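Local structure of alanine racemase (Oenococcus oeni PSU-1, 3HUR) at residues A[83-87]-A[160-164]; A[139-145]-A[190-196]. The protein belongs to the alanine racemase family, pairing an N-terminal TIM-barrel domain with a largely beta C-terminal domain. All coordinates share one frame; numbering follows the deposited sequence.

Contact 1: A[83-87]-A[160-164]; sequences PIWVL and FSVYT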
ATOM      1  N   PRO A  83      29.424  24.823 -17.837  1.00 35.74           N
ATOM      2  CA  PRO A  83      29.195  25.443 -16.513  1.00 34.78           C
ATOM      3  C   PRO A  83      27.968  24.823 -15.815  1.00 33.87           C
ATOM      4  O   PRO A  83      27.016  24.417 -16.461  1.00 32.93           O
ATOM      5  CB  PRO A  83      28.970  26.923 -16.821  1.00 34.93           C
ATOM      6  CG  PRO A  83      28.799  27.012 -18.362  1.00 35.53           C
ATOM      7  CD  PRO A  83      29.279  25.747 -18.980  1.00 34.97           C
ATOM      8  N   ILE A  84      28.017  24.786 -14.489  1.00 33.36           N
ATOM      9  CA  ILE A  84      27.007  24.162 -13.674  1.00 32.35           C
ATOM     10  C   ILE A  84      26.600  25.115 -12.611  1.00 32.34           C
ATOM     11  O   ILE A  84      27.426  25.810 -12.035  1.00 32.97           O
ATOM     12  CB  ILE A  84      27.540  22.889 -12.961  1.00 32.28           C
ATOM     13  CG1 ILE A  84      27.762  21.771 -13.978  1.00 31.17           C
ATOM     14  CG2 ILE A  84      26.548  22.424 -11.915  1.00 30.09           C
ATOM     15  CD1 ILE A  84      28.935  20.911 -13.702  1.00 30.77           C
ATOM     16  N   TRP A  85      25.316  25.103 -12.319  1.00 31.99           N
ATOM     17  CA  TRP A  85      24.731  26.079 -11.436  1.00 32.25           C
ATOM     18  C   TRP A  85      23.950  25.284 -10.428  1.00 32.79           C
ATOM     19  O   TRP A  85      23.061  24.531 -10.780  1.00 32.53           O
ATOM     20  CB  TRP A  85      23.834  26.980 -12.298  1.00 32.18           C
ATOM     21  CG  TRP A  85      22.938  27.957 -11.627  1.00 31.58           C
ATOM     22  CD1 TRP A  85      22.842  28.247 -10.289  1.00 32.66           C
ATOM     23  CD2 TRP A  85      22.026  28.833 -12.296  1.00 29.05           C
ATOM     24  NE1 TRP A  85      21.883  29.221 -10.098  1.00 32.37           N
ATOM     25  CE2 TRP A  85      21.387  29.596 -11.325  1.00 28.98           C
ATOM     26  CE3 TRP A  85      21.670  29.010 -13.635  1.00 29.05           C
ATOM     27  CZ2 TRP A  85      20.421  30.527 -11.640  1.00 30.04           C
ATOM     28  CZ3 TRP A  85      20.708  29.932 -13.943  1.00 29.88           C
ATOM     29  CH2 TRP A  85      20.097  30.684 -12.952  1.00 29.65           C
ATOM     30  N   VAL A  86      24.312  25.439  -9.171  1.00 34.01           N
ATOM     31  CA  VAL A  86      23.673  24.746  -8.083  1.00 35.21           C
ATOM     32  C   VAL A  86      22.664  25.674  -7.424  1.00 36.51           C
ATOM     33  O   VAL A  86      22.972  26.817  -7.142  1.00 37.17           O
ATOM     34  CB  VAL A  86      24.749  24.259  -7.095  1.00 35.57           C
ATOM     35  CG1 VAL A  86      24.104  23.529  -5.870  1.00 34.67           C
ATOM     36  CG2 VAL A  86      25.696  23.353  -7.845  1.00 33.65           C
ATOM     37  N   LEU A  87      21.461  25.178  -7.143  1.00 38.52           N
ATOM     38  CA  LEU A  87      20.332  26.082  -6.958  1.00 39.72           C
ATOM     39  C   LEU A  87      20.131  26.702  -5.584  1.00 40.97           C
ATOM     40  O   LEU A  87      19.606  27.870  -5.508  1.00 42.91           O
ATOM     41  CB  LEU A  87      19.021  25.466  -7.441  1.00 39.66           C
ATOM     42  CG  LEU A  87      18.797  25.633  -8.941  1.00 40.53           C
ATOM     43  CD1 LEU A  87      17.430  25.085  -9.324  1.00 41.60           C
ATOM     44  CD2 LEU A  87      18.906  27.094  -9.341  1.00 41.15           C
ATOM     45  N   PHE A 160      26.023  35.747 -14.173  1.00 35.58           N
ATOM     46  CA  PHE A 160      25.753  34.682 -15.100  1.00 34.07           C
ATOM     47  C   PHE A 160      24.360  34.821 -15.617  1.00 33.10           C
ATOM     48  O   PHE A 160      24.094  34.495 -16.765  1.00 32.60           O
ATOM     49  CB  PHE A 160      25.906  33.318 -14.386  1.00 34.40           C
ATOM     50  CG  PHE A 160      25.681  32.154 -15.282  1.00 34.01           C
ATOM     51  CD1 PHE A 160      24.448  31.525 -15.335  1.00 33.83           C
ATOM     52  CD2 PHE A 160      26.683  31.711 -16.118  1.00 34.39           C
ATOM     53  CE1 PHE A 160      24.232  30.464 -16.197  1.00 32.75           C
ATOM     54  CE2 PHE A 160      26.476  30.640 -16.986  1.00 34.39           C
ATOM     55  CZ  PHE A 160      25.247  30.014 -17.015  1.00 33.80           C
ATOM     56  N   SER A 161      23.450  35.264 -14.760  1.00 32.62           N
ATOM     57  CA  SER A 161      22.032  35.369 -15.126  1.00 33.01           C
ATOM     58  C   SER A 161      21.329  36.301 -14.176  1.00 32.54           C
ATOM     59  O   SER A 161      21.712  36.397 -13.004  1.00 33.31           O
ATOM     60  CB  SER A 161      21.315  33.991 -15.066  1.00 33.16           C
ATOM     61  OG  SER A 161      20.351  33.822 -16.115  1.00 34.25           O
ATOM     62  N   VAL A 162      20.290  36.960 -14.679  1.00 31.45           N
ATOM     63  CA  VAL A 162      19.307  37.615 -13.854  1.00 31.07           C
ATOM     64  C   VAL A 162      18.038  36.920 -14.238  1.00 30.81           C
ATOM     65  O   VAL A 162      17.680  36.899 -15.431  1.00 30.85           O
ATOM     66  CB  VAL A 162      19.159  39.121 -14.161  1.00 31.75           C
ATOM     67  CG1 VAL A 162      18.056  39.723 -13.284  1.00 31.37           C
ATOM     68  CG2 VAL A 162      20.479  39.829 -13.969  1.00 30.24           C
ATOM     69  N   TYR A 163      17.353  36.341 -13.249  1.00 30.19           N
ATOM     70  CA  TYR A 163      16.373  35.311 -13.561  1.00 29.78           C
ATOM     71  C   TYR A 163      15.184  35.264 -12.616  1.00 29.70           C
ATOM     72  O   TYR A 163      15.253  35.730 -11.484  1.00 28.33           O
ATOM     73  CB  TYR A 163      17.064  33.928 -13.582  1.00 30.44           C
ATOM     74  CG  TYR A 163      17.295  33.345 -12.219  1.00 29.36           C
ATOM     75  CD1 TYR A 163      18.320  33.798 -11.433  1.00 29.80           C
ATOM     76  CD2 TYR A 163      16.442  32.382 -11.695  1.00 32.07           C
ATOM     77  CE1 TYR A 163      18.511  33.330 -10.157  1.00 31.80           C
ATOM     78  CE2 TYR A 163      16.644  31.871 -10.416  1.00 33.30           C
ATOM     79  CZ  TYR A 163      17.698  32.344  -9.655  1.00 34.30           C
ATOM     80  OH  TYR A 163      17.924  31.872  -8.371  1.00 35.28           O
ATOM     81  N   THR A 164      14.099  34.669 -13.122  1.00 30.06           N
ATOM     82  CA  THR A 164      12.891  34.390 -12.344  1.00 30.63           C
ATOM     83  C   THR A 164      12.174  33.205 -12.981  1.00 32.02           C
ATOM     84  O   THR A 164      12.573  32.721 -14.033  1.00 31.56           O
ATOM     85  CB  THR A 164      11.916  35.602 -12.416  1.00 30.98           C
ATOM     86  OG1 THR A 164      10.935  35.535 -11.374  1.00 28.40           O
ATOM     87  CG2 THR A 164      11.197  35.656 -13.779  1.00 27.46           C
TER
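The first torsions of W85 and F160 turn both rings into one space between their strands: CG lies anti to the backbone N in W85, chi1 171°, and F160 takes the same course. Y163, three residues further along the second strand, does otherwise, with CG set between its backbone N and carbonyl carbon, and its ring stands up against the far end of the indole. The outcome is an aromatic cluster with W85 as the middle member, and the two neighbours use different parts of it. F160 directs its edge at the indole face in an offset edge-to-face pair, the planes inclined at 72°. Here W85 CE3 is 3.9 Å from F160 CE1. Toward Y163 the indole itself supplies the edge, W85 CZ2 lying 3.7 Å from Y163 CE1. This T-shaped pair is almost perpendicular, with planes at 87°. Between these two, S161 brings its CB to 4.1 Å from W85 CH2, while L87, from the indole's own segment, lays CD2 over one of its faces.

Strands 84-86 and 160-163 are not sheet neighbours. Their axes pass 10.4 Å apart, and 103-107 and 123-128 separate them in the parallel barrel of the N-terminal domain, so the rings reach across the barrel interior. S126 of strand 123-128 also touches W85, S161 and Y163. The polar ends are served by T106 of strand 103-107, whose OG1 is hydrogen-bonded to Y163 OH and weakly to W85 NE1. Across the two segments the attraction is therefore aromatic and dispersive, its direction set by ring edges meeting ring faces, and the heteroatoms of W85 and Y163 find partners on a strand lying between them.

Contact 2: A[139-145]-A[190-196]; sequences DKADEIS and LTINQGF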
ATOM      1  N   ASP A 139      13.094  41.343  -4.170  1.00 53.76           N
ATOM      2  CA  ASP A 139      11.731  41.823  -4.500  1.00 54.17           C
ATOM      3  C   ASP A 139      11.541  43.362  -4.463  1.00 54.88           C
ATOM      4  O   ASP A 139      10.406  43.867  -4.542  1.00 55.31           O
ATOM      5  CB  ASP A 139      10.678  41.155  -3.589  1.00 53.93           C
ATOM      6  CG  ASP A 139      10.834  41.521  -2.120  1.00 53.32           C
ATOM      7  OD1 ASP A 139      11.746  42.296  -1.763  1.00 53.65           O
ATOM      8  OD2 ASP A 139      10.027  41.024  -1.310  1.00 51.63           O
ATOM      9  N   LYS A 140      12.645  44.096  -4.369  1.00 55.06           N
ATOM     10  CA  LYS A 140      12.604  45.557  -4.290  1.00 55.36           C
ATOM     11  C   LYS A 140      13.544  46.178  -5.314  1.00 54.76           C
ATOM     12  O   LYS A 140      14.675  45.739  -5.480  1.00 54.98           O
ATOM     13  CB  LYS A 140      12.966  46.006  -2.877  1.00 55.81           C
ATOM     14  CG  LYS A 140      11.873  45.685  -1.849  1.00 58.26           C
ATOM     15  CD  LYS A 140      12.361  45.977  -0.424  1.00 62.42           C
ATOM     16  CE  LYS A 140      11.448  45.351   0.646  1.00 64.71           C
ATOM     17  NZ  LYS A 140      12.096  45.418   1.990  1.00 65.74           N
ATOM     18  N   ALA A 141      13.058  47.193  -6.012  1.00 54.34           N
ATOM     19  CA  ALA A 141      13.784  47.779  -7.131  1.00 53.99           C
ATOM     20  C   ALA A 141      15.070  48.456  -6.679  1.00 53.74           C
ATOM     21  O   ALA A 141      16.071  48.407  -7.385  1.00 53.20           O
ATOM     22  CB  ALA A 141      12.886  48.769  -7.886  1.00 53.82           C
ATOM     23  N   ASP A 142      15.052  49.061  -5.495  1.00 54.00           N
ATOM     24  CA  ASP A 142      16.243  49.757  -4.981  1.00 54.66           C
ATOM     25  C   ASP A 142      17.353  48.779  -4.540  1.00 53.97           C
ATOM     26  O   ASP A 142      18.545  49.013  -4.794  1.00 54.31           O
ATOM     27  CB  ASP A 142      15.880  50.757  -3.860  1.00 55.17           C
ATOM     28  CG  ASP A 142      15.165  50.100  -2.669  1.00 58.03           C
ATOM     29  OD1 ASP A 142      15.369  50.578  -1.527  1.00 61.27           O
ATOM     30  OD2 ASP A 142      14.404  49.117  -2.869  1.00 60.21           O
ATOM     31  N   GLU A 143      16.960  47.672  -3.914  1.00 53.19           N
ATOM     32  CA  GLU A 143      17.907  46.607  -3.540  1.00 52.28           C
ATOM     33  C   GLU A 143      18.602  45.968  -4.761  1.00 50.87           C
ATOM     34  O   GLU A 143      19.792  45.621  -4.702  1.00 49.67           O
ATOM     35  CB  GLU A 143      17.196  45.543  -2.703  1.00 52.51           C
ATOM     36  CG  GLU A 143      16.818  45.974  -1.268  1.00 54.13           C
ATOM     37  CD  GLU A 143      16.374  44.775  -0.411  1.00 57.98           C
ATOM     38  OE1 GLU A 143      15.947  43.743  -1.001  1.00 60.66           O
ATOM     39  OE2 GLU A 143      16.461  44.844   0.841  1.00 59.52           O
ATOM     40  N   ILE A 144      17.877  45.852  -5.870  1.00 49.75           N
ATOM     41  CA  ILE A 144      18.443  45.271  -7.074  1.00 49.69           C
ATOM     42  C   ILE A 144      19.531  46.187  -7.603  1.00 50.08           C
ATOM     43  O   ILE A 144      20.638  45.731  -7.882  1.00 49.54           O
ATOM     44  CB  ILE A 144      17.367  44.992  -8.139  1.00 49.76           C
ATOM     45  CG1 ILE A 144      16.459  43.854  -7.667  1.00 49.67           C
ATOM     46  CG2 ILE A 144      17.989  44.646  -9.491  1.00 48.62           C
ATOM     47  CD1 ILE A 144      15.036  43.908  -8.210  1.00 49.12           C
ATOM     48  N   SER A 145      19.247  47.492  -7.704  1.00 50.62           N
ATOM     49  CA  SER A 145      20.288  48.422  -8.159  1.00 50.66           C
ATOM     50  C   SER A 145      21.412  48.566  -7.131  1.00 50.05           C
ATOM     51  O   SER A 145      22.563  48.697  -7.517  1.00 50.37           O
ATOM     52  CB  SER A 145      19.728  49.789  -8.603  1.00 50.79           C
ATOM     53  OG  SER A 145      19.100  50.464  -7.548  1.00 51.39           O
ATOM     54  N   LEU A 190      10.632  45.416 -11.563  1.00 41.89           N
ATOM     55  CA  LEU A 190      11.860  45.157 -10.846  1.00 41.27           C
ATOM     56  C   LEU A 190      13.108  45.199 -11.717  1.00 40.43           C
ATOM     57  O   LEU A 190      14.194  45.415 -11.181  1.00 39.36           O
ATOM     58  CB  LEU A 190      11.751  43.831 -10.096  1.00 41.81           C
ATOM     59  CG  LEU A 190      10.880  43.839  -8.832  1.00 42.94           C
ATOM     60  CD1 LEU A 190      10.703  42.358  -8.386  1.00 43.04           C
ATOM     61  CD2 LEU A 190      11.467  44.715  -7.686  1.00 38.02           C
ATOM     62  N   THR A 191      12.957  45.043 -13.037  1.00 40.37           N
ATOM     63  CA  THR A 191      14.117  44.982 -13.956  1.00 41.03           C
ATOM     64  C   THR A 191      14.279  46.095 -15.011  1.00 41.97           C
ATOM     65  O   THR A 191      15.408  46.355 -15.445  1.00 41.97           O
ATOM     66  CB  THR A 191      14.147  43.643 -14.719  1.00 40.67           C
ATOM     67  OG1 THR A 191      12.970  43.497 -15.515  1.00 41.58           O
ATOM     68  CG2 THR A 191      14.225  42.478 -13.754  1.00 40.81           C
ATOM     69  N   ILE A 192      13.182  46.731 -15.454  1.00 43.50           N
ATOM     70  CA  ILE A 192      13.286  47.787 -16.484  1.00 44.70           C
ATOM     71  C   ILE A 192      14.053  48.972 -15.880  1.00 45.49           C
ATOM     72  O   ILE A 192      13.938  49.236 -14.687  1.00 45.52           O
ATOM     73  CB  ILE A 192      11.904  48.266 -17.000  1.00 45.31           C
ATOM     74  CG1 ILE A 192      11.074  47.119 -17.612  1.00 45.43           C
ATOM     75  CG2 ILE A 192      12.069  49.381 -18.052  1.00 45.56           C
ATOM     76  CD1 ILE A 192      11.080  47.085 -19.157  1.00 45.84           C
ATOM     77  N   ASN A 193      14.882  49.639 -16.681  1.00 46.38           N
ATOM     78  CA  ASN A 193      15.661  50.820 -16.209  1.00 47.49           C
ATOM     79  C   ASN A 193      16.766  50.481 -15.182  1.00 47.68           C
ATOM     80  O   ASN A 193      17.385  51.393 -14.608  1.00 47.46           O
ATOM     81  CB  ASN A 193      14.759  51.947 -15.588  1.00 47.76           C
ATOM     82  CG  ASN A 193      13.693  52.504 -16.560  1.00 48.13           C
ATOM     83  OD1 ASN A 193      13.874  52.505 -17.785  1.00 50.27           O
ATOM     84  ND2 ASN A 193      12.587  52.989 -16.000  1.00 46.91           N
ATOM     85  N   GLN A 194      16.996  49.189 -14.923  1.00 47.35           N
ATOM     86  CA  GLN A 194      18.142  48.778 -14.083  1.00 46.31           C
ATOM     87  C   GLN A 194      19.439  48.757 -14.866  1.00 45.30           C
ATOM     88  O   GLN A 194      20.502  48.820 -14.288  1.00 45.06           O
ATOM     89  CB  GLN A 194      17.894  47.407 -13.458  1.00 46.16           C
ATOM     90  CG  GLN A 194      16.697  47.400 -12.516  1.00 45.79           C
ATOM     91  CD  GLN A 194      16.990  48.035 -11.176  1.00 45.02           C
ATOM     92  OE1 GLN A 194      18.103  48.530 -10.922  1.00 44.90           O
ATOM     93  NE2 GLN A 194      15.991  48.002 -10.288  1.00 43.99           N
ATOM     94  N   GLY A 195      19.346  48.674 -16.180  1.00 45.27           N
ATOM     95  CA  GLY A 195      20.536  48.698 -17.027  1.00 45.51           C
ATOM     96  C   GLY A 195      21.217  47.353 -17.269  1.00 45.80           C
ATOM     97  O   GLY A 195      22.384  47.319 -17.698  1.00 45.56           O
ATOM     98  N   PHE A 196      20.498  46.247 -17.016  1.00 45.37           N
ATOM     99  CA  PHE A 196      21.093  44.918 -17.136  1.00 44.74           C
ATOM    100  C   PHE A 196      21.314  44.595 -18.583  1.00 44.76           C
ATOM    101  O   PHE A 196      20.414  44.752 -19.379  1.00 44.62           O
ATOM    102  CB  PHE A 196      20.183  43.827 -16.543  1.00 44.91           C
ATOM    103  CG  PHE A 196      20.253  43.712 -15.058  1.00 41.65           C
ATOM    104  CD1 PHE A 196      21.454  43.483 -14.435  1.00 40.68           C
ATOM    105  CD2 PHE A 196      19.112  43.812 -14.297  1.00 41.44           C
ATOM    106  CE1 PHE A 196      21.536  43.382 -13.072  1.00 41.65           C
ATOM    107  CE2 PHE A 196      19.168  43.717 -12.917  1.00 41.30           C
ATOM    108  CZ  PHE A 196      20.375  43.499 -12.298  1.00 41.85           C
TER
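L190, I144 and Q194 contribute most of the buried surface where the start of helix 141-153 meets the end of helix 174-191 and the turn after it. L190 fits against the backbone that leads into the first helix: its CD2 lies 3.4 Å from D139 O and equally close to A141 N, just past the N-cap residue K140. I144 crosses L190 at about a right angle, with CD1 3.7 Å from L190 CD2. Its other branch, CG2, stands anti to the backbone N and reaches the edge of the F196 ring, 3.7 Å from CE2. One isoleucine thus joins the end of a helix to the chain beyond the turn.

Q194 supplies the polar part. It closes the type II turn that begins at T191, and its chain bends at chi2 (-77°), bringing the amide back over the first turn of helix 141-153. NE2 donates to A141 O at 2.9 Å, with an N-H...O angle of 156° and the acceptor near the amide plane. A second, longer bond of 3.3 Å runs from Q194 NE2 to L190 O, which it meets from above the carbonyl plane. OE1 of the same amide lies beside S145 CB.

F196 continues inward to L159 of strand 157-163, so the contact ties two outer helices of the barrel to the strand between them in sequence. Chemically, an apolar wedge is joined to an amide that donates to a carbonyl on each side; the two bonds should restrain the rotation of that amide and tie the turn to both helices.

Overall arrangement
The two contacts illustrate how one barrel domain is held together at different depths. The centre of contact 1, which links strands 84-86 and 157-163 through rings, lies about 17 Å from the centre of the chain; that of contact 2 lies about 31 Å from the same point, and there helices 141-153 and 174-191 join at a partly exposed margin, where aliphatic packing is combined with an amide and main-chain carbonyls. Strand 157-163 follows the first helix and precedes the second, and it bridges the sites: V162 of contact 1, whose CB is directed away from segment 83-87, packs on F196 of contact 2, with V162 CG2 3.8 Å from F196 CD1. One strand therefore serves interior and helical layer alike.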